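Local coordinates for extracellular solute-binding protein, family 1 (Bifidobacterium longum subsp. infantis ATCC 15697, PDB 3QUF) that probably captures a small solute outside the cell and hands it to an ABC transporter for uptake, at residues Ser264-Leu269 with Ala352-Val357; Ala136-Phe141 with Asn360-Asn365. One frame throughout, in Å; residues are numbered along the deposited sequence.

Interaction 1: Ser264-Leu269 with Ala352-Val357; sequences SGPWDL and AELKDV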
loop_
_atom_site.group_PDB
_atom_site.type_symbol
_atom_site.label_atom_id
_atom_site.label_comp_id
_atom_site.label_asym_id
_atom_site.label_seq_id
_atom_site.Cartn_x
_atom_site.Cartn_y
_atom_site.Cartn_z
ATOM N N SER A 264 -5.379 -1.420 -11.193
ATOM C CA SER A 264 -6.493 -1.422 -10.260
ATOM C C SER A 264 -6.235 -2.395 -9.120
ATOM O O SER A 264 -5.091 -2.726 -8.814
ATOM C CB SER A 264 -7.798 -1.737 -10.983
ATOM O OG SER A 264 -8.918 -1.469 -10.121
ATOM N N GLY A 265 -7.292 -2.753 -8.413
ATOM C CA GLY A 265 -7.158 -3.625 -7.267
ATOM C C GLY A 265 -8.491 -4.285 -6.979
ATOM O O GLY A 265 -9.438 -4.154 -7.733
ATOM N N PRO A 266 -8.557 -5.039 -5.878
ATOM C CA PRO A 266 -9.706 -5.903 -5.621
ATOM C C PRO A 266 -11.032 -5.140 -5.551
ATOM O O PRO A 266 -12.120 -5.705 -5.840
ATOM C CB PRO A 266 -9.350 -6.519 -4.273
ATOM C CG PRO A 266 -7.868 -6.599 -4.293
ATOM C CD PRO A 266 -7.423 -5.343 -4.997
ATOM N N TRP A 267 -10.935 -3.885 -5.127
ATOM C CA TRP A 267 -12.100 -2.967 -5.063
ATOM C C TRP A 267 -12.873 -2.839 -6.386
ATOM O O TRP A 267 -14.109 -2.600 -6.389
ATOM C CB TRP A 267 -11.647 -1.582 -4.525
ATOM C CG TRP A 267 -10.483 -0.937 -5.294
ATOM C CD1 TRP A 267 -10.572 -0.115 -6.375
ATOM C CD2 TRP A 267 -9.086 -1.072 -5.009
ATOM N NE1 TRP A 267 -9.314 0.261 -6.800
ATOM C CE2 TRP A 267 -8.387 -0.319 -5.977
ATOM C CE3 TRP A 267 -8.358 -1.772 -4.040
ATOM C CZ2 TRP A 267 -7.001 -0.243 -5.994
ATOM C CZ3 TRP A 267 -6.979 -1.690 -4.055
ATOM C CH2 TRP A 267 -6.320 -0.932 -5.035
ATOM N N ASP A 268 -12.202 -2.989 -7.526
ATOM C CA ASP A 268 -12.854 -2.921 -8.838
ATOM C C ASP A 268 -13.370 -4.253 -9.387
ATOM O O ASP A 268 -13.907 -4.298 -10.475
ATOM C CB ASP A 268 -11.908 -2.322 -9.872
ATOM C CG ASP A 268 -11.809 -0.807 -9.770
ATOM O OD1 ASP A 268 -12.709 -0.186 -9.166
ATOM O OD2 ASP A 268 -10.851 -0.238 -10.343
ATOM N N LEU A 269 -13.191 -5.347 -8.658
ATOM C CA LEU A 269 -13.551 -6.653 -9.225
ATOM C C LEU A 269 -15.031 -6.770 -9.533
ATOM O O LEU A 269 -15.391 -7.339 -10.549
ATOM C CB LEU A 269 -13.172 -7.783 -8.292
ATOM C CG LEU A 269 -11.757 -8.268 -8.506
ATOM C CD1 LEU A 269 -11.393 -9.148 -7.312
ATOM C CD2 LEU A 269 -11.683 -9.033 -9.841
ATOM N N ALA A 352 -10.513 -16.208 -8.026
ATOM C CA ALA A 352 -9.745 -16.864 -9.084
ATOM C C ALA A 352 -8.850 -15.933 -9.886
ATOM O O ALA A 352 -7.693 -16.250 -10.182
ATOM C CB ALA A 352 -10.673 -17.616 -10.050
ATOM N N GLU A 353 -9.390 -14.778 -10.254
ATOM C CA GLU A 353 -8.655 -13.852 -11.103
ATOM C C GLU A 353 -7.406 -13.306 -10.372
ATOM O O GLU A 353 -6.459 -12.876 -11.035
ATOM C CB GLU A 353 -9.558 -12.680 -11.507
ATOM C CG GLU A 353 -10.787 -13.095 -12.307
ATOM C CD GLU A 353 -12.033 -13.516 -11.465
ATOM O OE1 GLU A 353 -11.954 -13.766 -10.239
ATOM O OE2 GLU A 353 -13.128 -13.575 -12.073
ATOM N N LEU A 354 -7.434 -13.289 -9.042
ATOM C CA LEU A 354 -6.333 -12.729 -8.264
ATOM C C LEU A 354 -5.404 -13.818 -7.711
ATOM O O LEU A 354 -4.484 -13.528 -6.959
ATOM C CB LEU A 354 -6.901 -11.910 -7.109
ATOM C CG LEU A 354 -7.654 -10.638 -7.486
ATOM C CD1 LEU A 354 -8.347 -10.058 -6.264
ATOM C CD2 LEU A 354 -6.690 -9.653 -8.071
ATOM N N LYS A 355 -5.633 -15.085 -8.077
ATOM C CA LYS A 355 -4.862 -16.150 -7.424
ATOM C C LYS A 355 -3.373 -15.983 -7.619
ATOM O O LYS A 355 -2.646 -16.062 -6.637
ATOM C CB LYS A 355 -5.264 -17.525 -7.922
ATOM C CG LYS A 355 -4.543 -18.649 -7.161
ATOM C CD LYS A 355 -4.971 -20.013 -7.673
ATOM C CE LYS A 355 -4.298 -21.151 -6.888
ATOM N NZ LYS A 355 -4.451 -20.949 -5.432
ATOM N N ASP A 356 -2.924 -15.733 -8.848
ATOM C CA ASP A 356 -1.476 -15.493 -9.164
ATOM C C ASP A 356 -0.921 -14.346 -8.341
ATOM O O ASP A 356 0.094 -14.493 -7.631
ATOM C CB ASP A 356 -1.267 -15.252 -10.674
ATOM C CG ASP A 356 0.243 -15.009 -11.083
ATOM O OD1 ASP A 356 1.173 -15.714 -10.597
ATOM O OD2 ASP A 356 0.495 -14.118 -11.946
ATOM N N VAL A 357 -1.570 -13.194 -8.411
ATOM C CA VAL A 357 -1.049 -12.029 -7.716
ATOM C C VAL A 357 -0.995 -12.248 -6.201
ATOM O O VAL A 357 -0.039 -11.866 -5.542
ATOM C CB VAL A 357 -1.720 -10.694 -8.153
ATOM C CG1 VAL A 357 -1.366 -10.397 -9.608
ATOM C CG2 VAL A 357 -3.184 -10.693 -7.980
#
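The pyrrolidine ring of Pro266 meets Leu354 at about a right angle, its CG 4.0 Å from Leu354 CD1. Beside it lies the indole of Trp267, which takes no part across the contact; one face carries Gly265 CA, 3.5 Å above the ring plane and displaced toward the rim. The contact itself is carried by Leu269 and Leu354, which reach toward each other tip to tip until Leu269 CD1 and Leu354 CD1 stand 3.3 Å apart, tighter than an ordinary methyl contact. Leu354 CG sits anti to its own carbonyl carbon (chi1 -67°), which swings the branch out from the backbone; its one methyl CD1 touches both partners, in directions about a right angle apart. Backbone bonds from Asp268 N to Gly265 O and from Leu269 N to Pro266 O, each 3.0 Å long, wind the 3-10 turn that brings the Pro266 ring and the Leu269 side chain within reach of the same leucine. Glu353 and Gln273 share a hydrogen bond nearby. A strand-to-helix connection, from 259-264 into 269-274, thus packs against the residues leading into helix 355-362, with Leu269 on Phe279 and Leu354 on Val281 of strand 279-282, consistent with an alpha/beta lobe of the two-lobed solute-binding fold.

Interaction 2: Ala136-Phe141 with Asn360-Asn365; sequences AWVGAF and NYFKQN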
loop_
_atom_site.group_PDB
_atom_site.type_symbol
_atom_site.label_atom_id
_atom_site.label_comp_id
_atom_site.label_asym_id
_atom_site.label_seq_id
_atom_site.Cartn_x
_atom_site.Cartn_y
_atom_site.Cartn_z
ATOM N N ALA A 136 -3.543 -5.885 4.752
ATOM C CA ALA A 136 -2.888 -5.174 3.667
ATOM C C ALA A 136 -3.846 -5.041 2.508
ATOM O O ALA A 136 -4.802 -5.796 2.354
ATOM C CB ALA A 136 -1.632 -5.921 3.207
ATOM N N TRP A 137 -3.552 -4.068 1.679
ATOM C CA TRP A 137 -4.179 -3.925 0.386
ATOM C C TRP A 137 -3.161 -4.230 -0.704
ATOM O O TRP A 137 -1.946 -4.145 -0.466
ATOM C CB TRP A 137 -4.667 -2.489 0.232
ATOM C CG TRP A 137 -3.561 -1.463 0.206
ATOM C CD1 TRP A 137 -2.987 -0.811 1.273
ATOM C CD2 TRP A 137 -2.871 -0.974 -0.956
ATOM N NE1 TRP A 137 -1.969 0.003 0.859
ATOM C CE2 TRP A 137 -1.902 -0.041 -0.510
ATOM C CE3 TRP A 137 -2.995 -1.216 -2.321
ATOM C CZ2 TRP A 137 -1.040 0.598 -1.381
ATOM C CZ3 TRP A 137 -2.130 -0.560 -3.201
ATOM C CH2 TRP A 137 -1.168 0.328 -2.723
ATOM N N VAL A 138 -3.672 -4.519 -1.896
ATOM C CA VAL A 138 -2.832 -4.749 -3.063
ATOM C C VAL A 138 -3.400 -4.102 -4.308
ATOM O O VAL A 138 -4.598 -3.783 -4.396
ATOM C CB VAL A 138 -2.620 -6.234 -3.309
ATOM C CG1 VAL A 138 -1.870 -6.875 -2.142
ATOM C CG2 VAL A 138 -3.944 -6.926 -3.620
ATOM N N GLY A 139 -2.524 -3.862 -5.271
ATOM C CA GLY A 139 -2.912 -3.356 -6.573
ATOM C C GLY A 139 -2.027 -3.991 -7.642
ATOM O O GLY A 139 -0.878 -4.380 -7.375
ATOM N N ALA A 140 -2.534 -4.040 -8.866
ATOM C CA ALA A 140 -1.823 -4.734 -9.951
ATOM C C ALA A 140 -2.388 -4.310 -11.303
ATOM O O ALA A 140 -3.207 -3.388 -11.361
ATOM C CB ALA A 140 -1.939 -6.275 -9.743
ATOM N N PHE A 141 -1.922 -4.932 -12.381
ATOM C CA PHE A 141 -2.394 -4.614 -13.711
ATOM C C PHE A 141 -3.570 -5.523 -14.081
ATOM O O PHE A 141 -3.495 -6.766 -13.965
ATOM C CB PHE A 141 -1.295 -4.788 -14.761
ATOM C CG PHE A 141 -0.485 -3.535 -15.102
ATOM C CD1 PHE A 141 -0.905 -2.246 -14.831
ATOM C CD2 PHE A 141 0.728 -3.697 -15.792
ATOM C CE1 PHE A 141 -0.150 -1.155 -15.217
ATOM C CE2 PHE A 141 1.444 -2.619 -16.220
ATOM C CZ PHE A 141 1.023 -1.346 -15.931
ATOM N N ASN A 360 1.605 -15.688 -5.574
ATOM C CA ASN A 360 2.968 -15.626 -6.059
ATOM C C ASN A 360 3.669 -14.291 -5.818
ATOM O O ASN A 360 4.874 -14.182 -6.023
ATOM C CB ASN A 360 3.007 -16.035 -7.519
ATOM C CG ASN A 360 2.537 -17.460 -7.708
ATOM O OD1 ASN A 360 2.869 -18.343 -6.900
ATOM N ND2 ASN A 360 1.691 -17.680 -8.715
ATOM N N TYR A 361 2.907 -13.276 -5.382
ATOM C CA TYR A 361 3.462 -11.960 -5.113
ATOM C C TYR A 361 3.131 -11.512 -3.712
ATOM O O TYR A 361 4.040 -11.268 -2.930
ATOM C CB TYR A 361 3.072 -10.922 -6.226
ATOM C CG TYR A 361 3.590 -11.413 -7.535
ATOM C CD1 TYR A 361 4.899 -11.135 -7.945
ATOM C CD2 TYR A 361 2.820 -12.277 -8.315
ATOM C CE1 TYR A 361 5.389 -11.663 -9.120
ATOM C CE2 TYR A 361 3.317 -12.809 -9.507
ATOM C CZ TYR A 361 4.612 -12.525 -9.871
ATOM O OH TYR A 361 5.116 -13.067 -11.036
ATOM N N PHE A 362 1.860 -11.370 -3.361
ATOM C CA PHE A 362 1.505 -10.920 -2.013
ATOM C C PHE A 362 2.062 -11.867 -0.936
ATOM O O PHE A 362 2.752 -11.441 -0.012
ATOM C CB PHE A 362 -0.006 -10.745 -1.862
ATOM C CG PHE A 362 -0.414 -10.375 -0.473
ATOM C CD1 PHE A 362 -0.119 -9.145 0.044
ATOM C CD2 PHE A 362 -1.092 -11.296 0.317
ATOM C CE1 PHE A 362 -0.470 -8.837 1.357
ATOM C CE2 PHE A 362 -1.435 -10.980 1.631
ATOM C CZ PHE A 362 -1.126 -9.738 2.122
ATOM N N LYS A 363 1.792 -13.145 -1.080
ATOM C CA LYS A 363 2.272 -14.118 -0.092
ATOM C C LYS A 363 3.791 -14.314 -0.113
ATOM O O LYS A 363 4.346 -14.859 0.826
ATOM C CB LYS A 363 1.537 -15.432 -0.252
ATOM C CG LYS A 363 0.054 -15.296 0.195
ATOM C CD LYS A 363 -0.668 -16.665 0.209
ATOM C CE LYS A 363 -0.933 -17.163 1.639
ATOM N NZ LYS A 363 0.340 -17.565 2.334
ATOM N N GLN A 364 4.442 -13.867 -1.167
ATOM C CA GLN A 364 5.904 -13.901 -1.280
ATOM C C GLN A 364 6.573 -12.568 -0.920
ATOM O O GLN A 364 7.777 -12.409 -1.161
ATOM C CB GLN A 364 6.281 -14.292 -2.699
ATOM C CG GLN A 364 5.667 -15.604 -3.147
ATOM C CD GLN A 364 5.994 -16.744 -2.227
ATOM O OE1 GLN A 364 7.107 -16.839 -1.724
ATOM N NE2 GLN A 364 5.016 -17.618 -1.991
ATOM N N ASN A 365 5.814 -11.629 -0.336
ATOM C CA ASN A 365 6.348 -10.330 0.083
ATOM C C ASN A 365 6.915 -9.514 -1.069
ATOM O O ASN A 365 7.951 -8.829 -0.930
ATOM C CB ASN A 365 7.365 -10.508 1.249
ATOM C CG ASN A 365 6.701 -11.101 2.477
ATOM O OD1 ASN A 365 5.691 -10.610 2.936
ATOM N ND2 ASN A 365 7.210 -12.222 2.939
#
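Phe362 brings CD1, CE1 and CZ of its ring up to the strand and supplies about half of the surface buried here; its two partners approach the ring obliquely. Val138 CG1 comes to 3.6 Å from Phe362 CD1, and the Ala136 methyl, CB, lies equally close to Phe362 CE1 and 4.0 Å from Phe362 CZ. These partners, two residues apart in strand 135-144, share one side of it, whereas the intervening Trp137 points away from the helix. One torsion on each side explains the fit. Phe362 CG stands anti to the backbone nitrogen (chi1 176°), which carries the ring out from the helix end to the strand; in Val138, CG1 lies anti to the carbonyl carbon (chi1 -63°) and does the touching, the side chain crossing the aromatic one at about a right angle. Leu340 and Ile295 also pack on both Val138 and Phe362, and the ring of Phe367 meets that of Phe362. Just beyond, the chain turns away in a Schellman motif, with Asn365 at positive phi and its N bonded to Phe362 O at 3.1 Å. With an alanine in place of Phe362 the ring is gone, which would probably leave the Val138 and Ala136 methyls without their partner and open a gap between strand and helix. The pairing is purely apolar: with only carbon atoms meeting, it brings no directional bond between the segments, and its hold depends on shape and on the exclusion of water from a buried interior.

Overall arrangement
Both contacts are buried and apolar, and both involve helix 355-362 or the residues leading into it, interaction 1 against a turn and interaction 2 against a strand. Interaction 2 lies nearer the centre of the chain and brings an aromatic ring to the strand; interaction 1, farther out, joins aliphatic groups alone. Their centres are about 9 Å apart, and in sequence both segments of interaction 1 fall between the two of interaction 2. Neither contact has a polar link across its two segments; polar links instead tie one contact to the other: Ser264 O and Ala140 N, 2.9 Å apart, probably share a hydrogen bond between adjacent strands, and Val357 O and Phe362 N probably another in the helix.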